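D-3-phosphoglycerate dehydrogenase oxidoreductase protein (PDB 3GG9) probably acts as an NAD-dependent D-2-hydroxyacid dehydrogenase, oxidising 3-phosphoglycerate in the first step of serine synthesis. Local coordinates at the interface of chains A and B. Sequence-based numbering; all coordinates share one arbitrary frame. Chains: chain A/B, d-3-phosphoglycerate dehydrogenase oxidoreductase protein.

Contact 1: the interface of chains A and B. Residues chain A 133, 138; chain B 11, 278, 281-283, 299-300.
The indole of A:Trp138 is clamped between two prolines of chain B. CA and CB of B:Pro282 lie over one face, with CA 3.9 Å from the centroid of the A:Trp138 six-membered ring; CB of B:Pro299 covers the opposite face, 3.6 Å from that same centroid. Proline suits both places, since its rigid C-H groups pack flat on an aromatic face. The pyrrole edge of the indole points into the face of B:Tyr11, the planes 77° apart and CE2 of B:Tyr11 3.5 Å from NE1 of A:Trp138. At the benzene end, CD2 of B:Phe278 meets CH2 in the indole plane. Chi1 of A:Trp138 (177°) swings the indole away from its own backbone N and out into the slot. CG1 of B:Ile283 touches CZ3 of A:Trp138 at 3.6 Å and CD1 of A:Leu133 at 3.9 Å, aliphatic packing along the CZ3 side of the rim. The CG methylene of B:Glu281 lies 3.6 Å from CH2 of A:Trp138, and its carboxylate continues alongside the benzene end, tilted 36° to the indole. OE1 of B:Glu281 takes a hydrogen bond from ND1 of B:His300 (2.8 Å) through its syn lone pair, in the imidazole plane. OE2 of B:Glu281 accepts the backbone N of B:Phe278 (2.8 Å) through its anti lone pair. B:His300 is the family's catalytic acid-base and B:Glu281 the carboxylate that orients it; A:Trp138 packs behind this pair and may steady it, if this dimer, usual in the family, is the biological one.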
# COMPACT_ATOMS: atom_id res chain seq x y z
N LEU A 133 0.09 -7.31 -14.40
CA LEU A 133 1.02 -6.60 -15.27
C LEU A 133 2.27 -7.42 -15.55
O LEU A 133 2.79 -7.38 -16.66
CB LEU A 133 1.38 -5.24 -14.66
CG LEU A 133 2.24 -4.32 -15.52
CD1 LEU A 133 1.58 -4.07 -16.88
CD2 LEU A 133 2.54 -3.00 -14.79
N TRP A 138 -2.34 -5.46 -19.14
CA TRP A 138 -2.26 -4.04 -18.80
C TRP A 138 -3.53 -3.58 -18.12
O TRP A 138 -4.62 -3.72 -18.68
CB TRP A 138 -1.99 -3.19 -20.04
CG TRP A 138 -1.97 -1.71 -19.77
CD1 TRP A 138 -2.97 -0.82 -19.99
CD2 TRP A 138 -0.87 -0.96 -19.24
NE1 TRP A 138 -2.57 0.45 -19.61
CE2 TRP A 138 -1.29 0.38 -19.13
CE3 TRP A 138 0.42 -1.30 -18.80
CZ2 TRP A 138 -0.46 1.40 -18.66
CZ3 TRP A 138 1.25 -0.27 -18.30
CH2 TRP A 138 0.79 1.06 -18.24
N TYR B 11 -9.79 0.01 -20.59
CA TYR B 11 -9.32 -1.40 -20.47
C TYR B 11 -10.20 -2.33 -19.65
O TYR B 11 -10.35 -3.50 -20.00
CB TYR B 11 -7.88 -1.49 -19.97
CG TYR B 11 -6.92 -0.65 -20.76
CD1 TYR B 11 -6.43 -1.08 -22.01
CD2 TYR B 11 -6.52 0.59 -20.28
CE1 TYR B 11 -5.56 -0.29 -22.74
CE2 TYR B 11 -5.65 1.38 -21.00
CZ TYR B 11 -5.18 0.95 -22.22
OH TYR B 11 -4.32 1.76 -22.90
N PHE B 278 5.00 5.14 -17.65
CA PHE B 278 5.98 4.56 -18.56
C PHE B 278 6.02 5.33 -19.88
O PHE B 278 5.05 5.98 -20.25
CB PHE B 278 5.70 3.05 -18.79
CG PHE B 278 5.57 2.27 -17.51
CD1 PHE B 278 6.70 1.80 -16.85
CD2 PHE B 278 4.32 2.05 -16.94
CE1 PHE B 278 6.58 1.11 -15.66
CE2 PHE B 278 4.19 1.37 -15.73
CZ PHE B 278 5.32 0.90 -15.09
N GLU B 281 2.93 3.22 -23.23
CA GLU B 281 1.87 2.47 -22.56
C GLU B 281 0.83 2.04 -23.57
O GLU B 281 0.52 2.81 -24.48
CB GLU B 281 1.21 3.32 -21.47
CG GLU B 281 2.14 3.65 -20.31
CD GLU B 281 1.58 4.71 -19.38
OE1 GLU B 281 0.39 5.06 -19.51
OE2 GLU B 281 2.33 5.19 -18.50
N PRO B 282 0.30 0.80 -23.44
CA PRO B 282 0.65 -0.29 -22.53
C PRO B 282 2.08 -0.79 -22.72
O PRO B 282 2.65 -0.61 -23.80
CB PRO B 282 -0.32 -1.40 -22.94
CG PRO B 282 -1.46 -0.70 -23.52
CD PRO B 282 -0.86 0.44 -24.28
N ILE B 283 2.66 -1.37 -21.68
CA ILE B 283 4.00 -1.96 -21.79
C ILE B 283 3.93 -3.43 -22.18
O ILE B 283 2.87 -4.05 -22.12
CB ILE B 283 4.88 -1.80 -20.52
CG1 ILE B 283 4.14 -2.28 -19.26
CG2 ILE B 283 5.37 -0.37 -20.38
CD1 ILE B 283 4.99 -2.27 -18.00
N PRO B 299 0.18 -0.26 -13.56
CA PRO B 299 -0.18 0.13 -14.93
C PRO B 299 -0.96 1.46 -15.05
O PRO B 299 -2.11 1.49 -15.49
CB PRO B 299 -0.99 -1.09 -15.43
CG PRO B 299 -1.67 -1.57 -14.20
CD PRO B 299 -0.77 -1.24 -13.01
N HIS B 300 -0.31 2.57 -14.67
CA HIS B 300 -0.90 3.91 -14.76
C HIS B 300 -2.30 4.02 -14.16
O HIS B 300 -3.27 4.46 -14.82
CB HIS B 300 -0.81 4.46 -16.20
CG HIS B 300 -0.82 5.96 -16.27
ND1 HIS B 300 -0.46 6.65 -17.40
CD2 HIS B 300 -1.12 6.90 -15.34
CE1 HIS B 300 -0.55 7.95 -17.17
NE2 HIS B 300 -0.96 8.13 -15.93

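Contact 2: the interface of chains A and B. Residues chain A 11, 281-284, 299-300; chain B 133, 138.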
# COMPACT_ATOMS: atom_id res chain seq x y z
N TYR A 11 12.67 -16.17 9.78
CA TYR A 11 12.52 -16.73 8.42
C TYR A 11 13.46 -16.09 7.41
O TYR A 11 13.98 -16.77 6.55
CB TYR A 11 11.05 -16.70 7.93
CG TYR A 11 10.10 -17.30 8.94
CD1 TYR A 11 9.93 -18.67 9.04
CD2 TYR A 11 9.36 -16.48 9.80
CE1 TYR A 11 9.08 -19.21 9.97
CE2 TYR A 11 8.50 -17.01 10.73
CZ TYR A 11 8.36 -18.39 10.81
OH TYR A 11 7.53 -18.93 11.75
N GLU A 281 0.32 -20.62 11.77
CA GLU A 281 1.43 -19.98 11.09
C GLU A 281 2.66 -20.83 11.42
O GLU A 281 2.76 -21.34 12.53
CB GLU A 281 1.60 -18.52 11.56
CG GLU A 281 0.44 -17.58 11.12
CD GLU A 281 0.47 -16.21 11.81
OE1 GLU A 281 1.47 -15.88 12.45
OE2 GLU A 281 -0.52 -15.46 11.71
N PRO A 282 3.59 -21.03 10.46
CA PRO A 282 3.60 -20.55 9.08
C PRO A 282 2.64 -21.31 8.16
O PRO A 282 2.26 -22.45 8.44
CB PRO A 282 5.05 -20.76 8.64
CG PRO A 282 5.60 -21.74 9.53
CD PRO A 282 4.82 -21.77 10.79
N ILE A 283 2.24 -20.63 7.10
CA ILE A 283 1.42 -21.21 6.04
C ILE A 283 2.39 -21.59 4.91
O ILE A 283 2.88 -20.71 4.19
CB ILE A 283 0.36 -20.18 5.53
CG1 ILE A 283 -0.60 -19.76 6.66
CG2 ILE A 283 -0.41 -20.73 4.32
CD1 ILE A 283 -1.73 -20.73 6.91
N LEU A 284 2.69 -22.89 4.78
CA LEU A 284 3.66 -23.38 3.80
C LEU A 284 3.00 -24.20 2.71
O LEU A 284 3.61 -24.48 1.67
CB LEU A 284 4.75 -24.23 4.48
CG LEU A 284 5.67 -23.57 5.52
CD1 LEU A 284 6.79 -24.52 5.92
CD2 LEU A 284 6.24 -22.28 4.99
N PRO A 299 2.08 -12.30 5.17
CA PRO A 299 2.48 -13.32 6.13
C PRO A 299 2.93 -12.78 7.49
O PRO A 299 4.11 -12.88 7.85
CB PRO A 299 3.64 -14.03 5.41
CG PRO A 299 4.26 -12.93 4.62
CD PRO A 299 3.16 -12.00 4.21
N HIS A 300 1.99 -12.22 8.23
CA HIS A 300 2.23 -11.74 9.58
C HIS A 300 3.46 -10.85 9.67
O HIS A 300 4.37 -11.13 10.46
CB HIS A 300 2.28 -12.88 10.60
CG HIS A 300 1.94 -12.45 11.99
ND1 HIS A 300 1.62 -13.33 12.99
CD2 HIS A 300 1.88 -11.22 12.54
CE1 HIS A 300 1.36 -12.66 14.10
NE2 HIS A 300 1.53 -11.37 13.86
N LEU B 133 4.00 -15.50 -0.65
CA LEU B 133 3.10 -16.28 0.21
C LEU B 133 2.19 -17.15 -0.66
O LEU B 133 2.01 -18.34 -0.36
CB LEU B 133 2.28 -15.40 1.19
CG LEU B 133 1.21 -16.11 2.07
CD1 LEU B 133 1.68 -17.33 2.88
CD2 LEU B 133 0.50 -15.15 3.01
N TRP B 138 6.82 -18.55 3.16
CA TRP B 138 6.30 -17.82 4.27
C TRP B 138 7.28 -16.74 4.67
O TRP B 138 8.42 -17.02 5.07
CB TRP B 138 6.03 -18.72 5.46
CG TRP B 138 5.56 -17.96 6.66
CD1 TRP B 138 6.31 -17.57 7.72
CD2 TRP B 138 4.23 -17.48 6.91
NE1 TRP B 138 5.55 -16.90 8.62
CE2 TRP B 138 4.26 -16.83 8.15
CE3 TRP B 138 3.02 -17.56 6.21
CZ2 TRP B 138 3.13 -16.24 8.71
CZ3 TRP B 138 1.89 -16.98 6.77
CH2 TRP B 138 1.95 -16.32 8.01
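The catalytic glutamate-histidine pair of the D-2-hydroxyacid dehydrogenases, here A:Glu281 and A:His300, is backed by B:Trp138, whose CH2 lies 3.7 Å from the CG methylene of A:Glu281. ND1 of A:His300 donates to OE1 of A:Glu281 over 2.6 Å, nearly straight (169° at the hydrogen) and in the imidazole plane. Glutamate suits the place because its CG methylene packs on the tryptophan while OE1 accepts from A:His300, through the syn lone pair. One indole face carries A:Pro282, with CB 3.5 Å from CG of B:Trp138, and nearer the rim the backbone N of A:Ile283, 3.3 Å from CE3 of B:Trp138. CB of A:Pro299 covers the other face. A:Tyr11 offers its ring face to the indole edge: CD1 of B:Trp138 stands over its centre, the planes 80° apart. With CG1 beside its backbone N (chi1 -61°), A:Ile283 sends that branch to CZ3 of B:Trp138 at 3.7 Å. A methyl of A:Leu284, CD2, packs on CB of B:Trp138 at 3.6 Å. The branched isoleucine thus fills in beside the benzene rim and the leucine against the stem. In the fold, the tryptophan follows helix 126-134 and enters a cleft lined by the loops after strands 4-7, 272-275 and 295-297 of the partner.

Contact 3: the interface of chains A and B. Residues chain A 120, 159, 181-182; chain B 113, 116, 178, 182.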
# COMPACT_ATOMS: atom_id res chain seq x y z
N MET A 120 -4.57 0.85 1.94
CA MET A 120 -4.25 1.45 0.65
C MET A 120 -4.01 0.41 -0.46
O MET A 120 -4.50 0.57 -1.58
CB MET A 120 -3.08 2.42 0.81
CG MET A 120 -3.45 3.50 1.83
SD MET A 120 -2.52 5.00 1.61
CE MET A 120 -3.63 5.77 0.43
N LYS A 159 -10.66 9.45 0.82
CA LYS A 159 -11.25 10.75 1.19
C LYS A 159 -12.78 10.72 1.17
O LYS A 159 -13.37 10.36 0.18
CB LYS A 159 -10.77 11.88 0.27
CG LYS A 159 -11.31 13.27 0.70
CD LYS A 159 -10.85 14.41 -0.22
CE LYS A 159 -11.17 15.74 0.43
NZ LYS A 159 -10.88 16.89 -0.45
N ALA A 181 -6.36 12.04 8.71
CA ALA A 181 -5.46 12.76 7.81
C ALA A 181 -5.74 12.48 6.34
O ALA A 181 -5.41 13.29 5.49
CB ALA A 181 -4.03 12.47 8.14
N PHE A 182 -6.34 11.33 6.02
CA PHE A 182 -6.81 11.11 4.66
C PHE A 182 -8.19 11.69 4.35
O PHE A 182 -8.69 11.56 3.23
CB PHE A 182 -6.73 9.60 4.27
CG PHE A 182 -5.35 9.21 3.77
CD1 PHE A 182 -5.12 9.10 2.40
CD2 PHE A 182 -4.29 9.04 4.64
CE1 PHE A 182 -3.85 8.79 1.92
CE2 PHE A 182 -2.99 8.74 4.14
CZ PHE A 182 -2.79 8.61 2.78
N GLU B 113 -3.48 9.77 -3.51
CA GLU B 113 -3.67 8.61 -2.67
C GLU B 113 -2.94 7.40 -3.26
O GLU B 113 -2.34 6.63 -2.53
CB GLU B 113 -5.14 8.31 -2.45
CG GLU B 113 -5.85 9.39 -1.59
CD GLU B 113 -7.25 9.00 -1.18
OE1 GLU B 113 -7.71 7.88 -1.52
OE2 GLU B 113 -7.91 9.80 -0.49
N TRP B 116 0.65 7.60 -2.35
CA TRP B 116 0.90 7.10 -1.00
C TRP B 116 0.76 5.59 -0.88
O TRP B 116 1.53 4.93 -0.20
CB TRP B 116 0.04 7.80 0.05
CG TRP B 116 0.73 7.80 1.37
CD1 TRP B 116 0.39 7.08 2.49
CD2 TRP B 116 1.92 8.54 1.71
NE1 TRP B 116 1.29 7.35 3.51
CE2 TRP B 116 2.24 8.22 3.05
CE3 TRP B 116 2.74 9.42 0.99
CZ2 TRP B 116 3.35 8.79 3.71
CZ3 TRP B 116 3.87 9.96 1.63
CH2 TRP B 116 4.15 9.66 2.98
N TYR B 178 0.38 13.82 3.79
CA TYR B 178 0.43 12.43 4.24
C TYR B 178 1.75 12.15 4.94
O TYR B 178 1.78 11.49 5.99
CB TYR B 178 0.26 11.44 3.08
CG TYR B 178 -0.97 11.62 2.25
CD1 TYR B 178 -0.95 11.33 0.87
CD2 TYR B 178 -2.16 12.10 2.81
CE1 TYR B 178 -2.07 11.51 0.09
CE2 TYR B 178 -3.30 12.28 2.03
CZ TYR B 178 -3.24 11.99 0.67
OH TYR B 178 -4.36 12.15 -0.12
N PHE B 182 2.21 10.81 8.89
CA PHE B 182 2.93 9.63 9.32
C PHE B 182 4.19 9.93 10.14
O PHE B 182 4.93 9.03 10.49
CB PHE B 182 3.25 8.75 8.11
CG PHE B 182 2.09 7.91 7.70
CD1 PHE B 182 2.02 6.58 8.08
CD2 PHE B 182 1.03 8.46 6.98
CE1 PHE B 182 0.91 5.80 7.74
CE2 PHE B 182 -0.09 7.69 6.64
CZ PHE B 182 -0.14 6.37 7.01
O HOH W 1 -7.01 11.72 0.73
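A:Phe182 follows the last residue of helix 170-181, and its psi of 1° departs from helical geometry, ending the helix and turning the chain where its ring lies on that of B:Tyr178. Helix 170-181 is the helix after the Rossmann glycine loop of the NAD-binding domain, so this patch joins the two nucleotide-binding domains. The rings are stacked, planes 9° apart and centroids of A:Phe182 and B:Tyr178 3.9 Å apart, with CE1 of the phenylalanine over the centre of the tyrosine. Two flat aromatic rings can share such a face broadly, and the tyrosine still has a polar end to offer. CZ of A:Phe182 also reaches CD1 of B:Trp116 at 3.5 Å, edge first, and its CE2 meets CE2 of B:Phe182, the same residue of the other chain, at 4.0 Å. A:Met120 touches the edge of the B:Trp116 indole, its SD 3.7 Å from CD1 of B:Trp116. A bend at chi3 (88°) then turns the methyl CE toward the backbone O of B:Glu113; a flexible thioether fits well between two helices. Polar links frame the stack. The backbone N of A:Lys159 donates to OE2 of B:Glu113 over 3.1 Å, using the syn lone pair of the carboxylate. A water molecule bonds the backbone O of A:Phe182 at 3.0 Å and OH of B:Tyr178 at 2.8 Å; its approach to the carboxylate of B:Glu113 is very short and its exact position there doubtful.

Contact 1 and contact 2 are twins related by the two-fold axis, the centres of their C-alpha atoms about 31 Å apart, with the tryptophan donated by opposite chains. They differ locally in the backbone and side chain of B:Ile283 and A:Ile283 and in the ring pucker of B:Pro282 and A:Pro282. Between C-alpha centres, contact 3 lies about 24 Å from contact 1 and about 28 Å from contact 2. Helix 126-134, which supplies A:Leu133 and B:Leu133, closely follows helix 109-123 of contact 3. The NAD-binding domains thus form the core of a probable dimer, consistent with the family, while each subunit may help to shape its partner's active site.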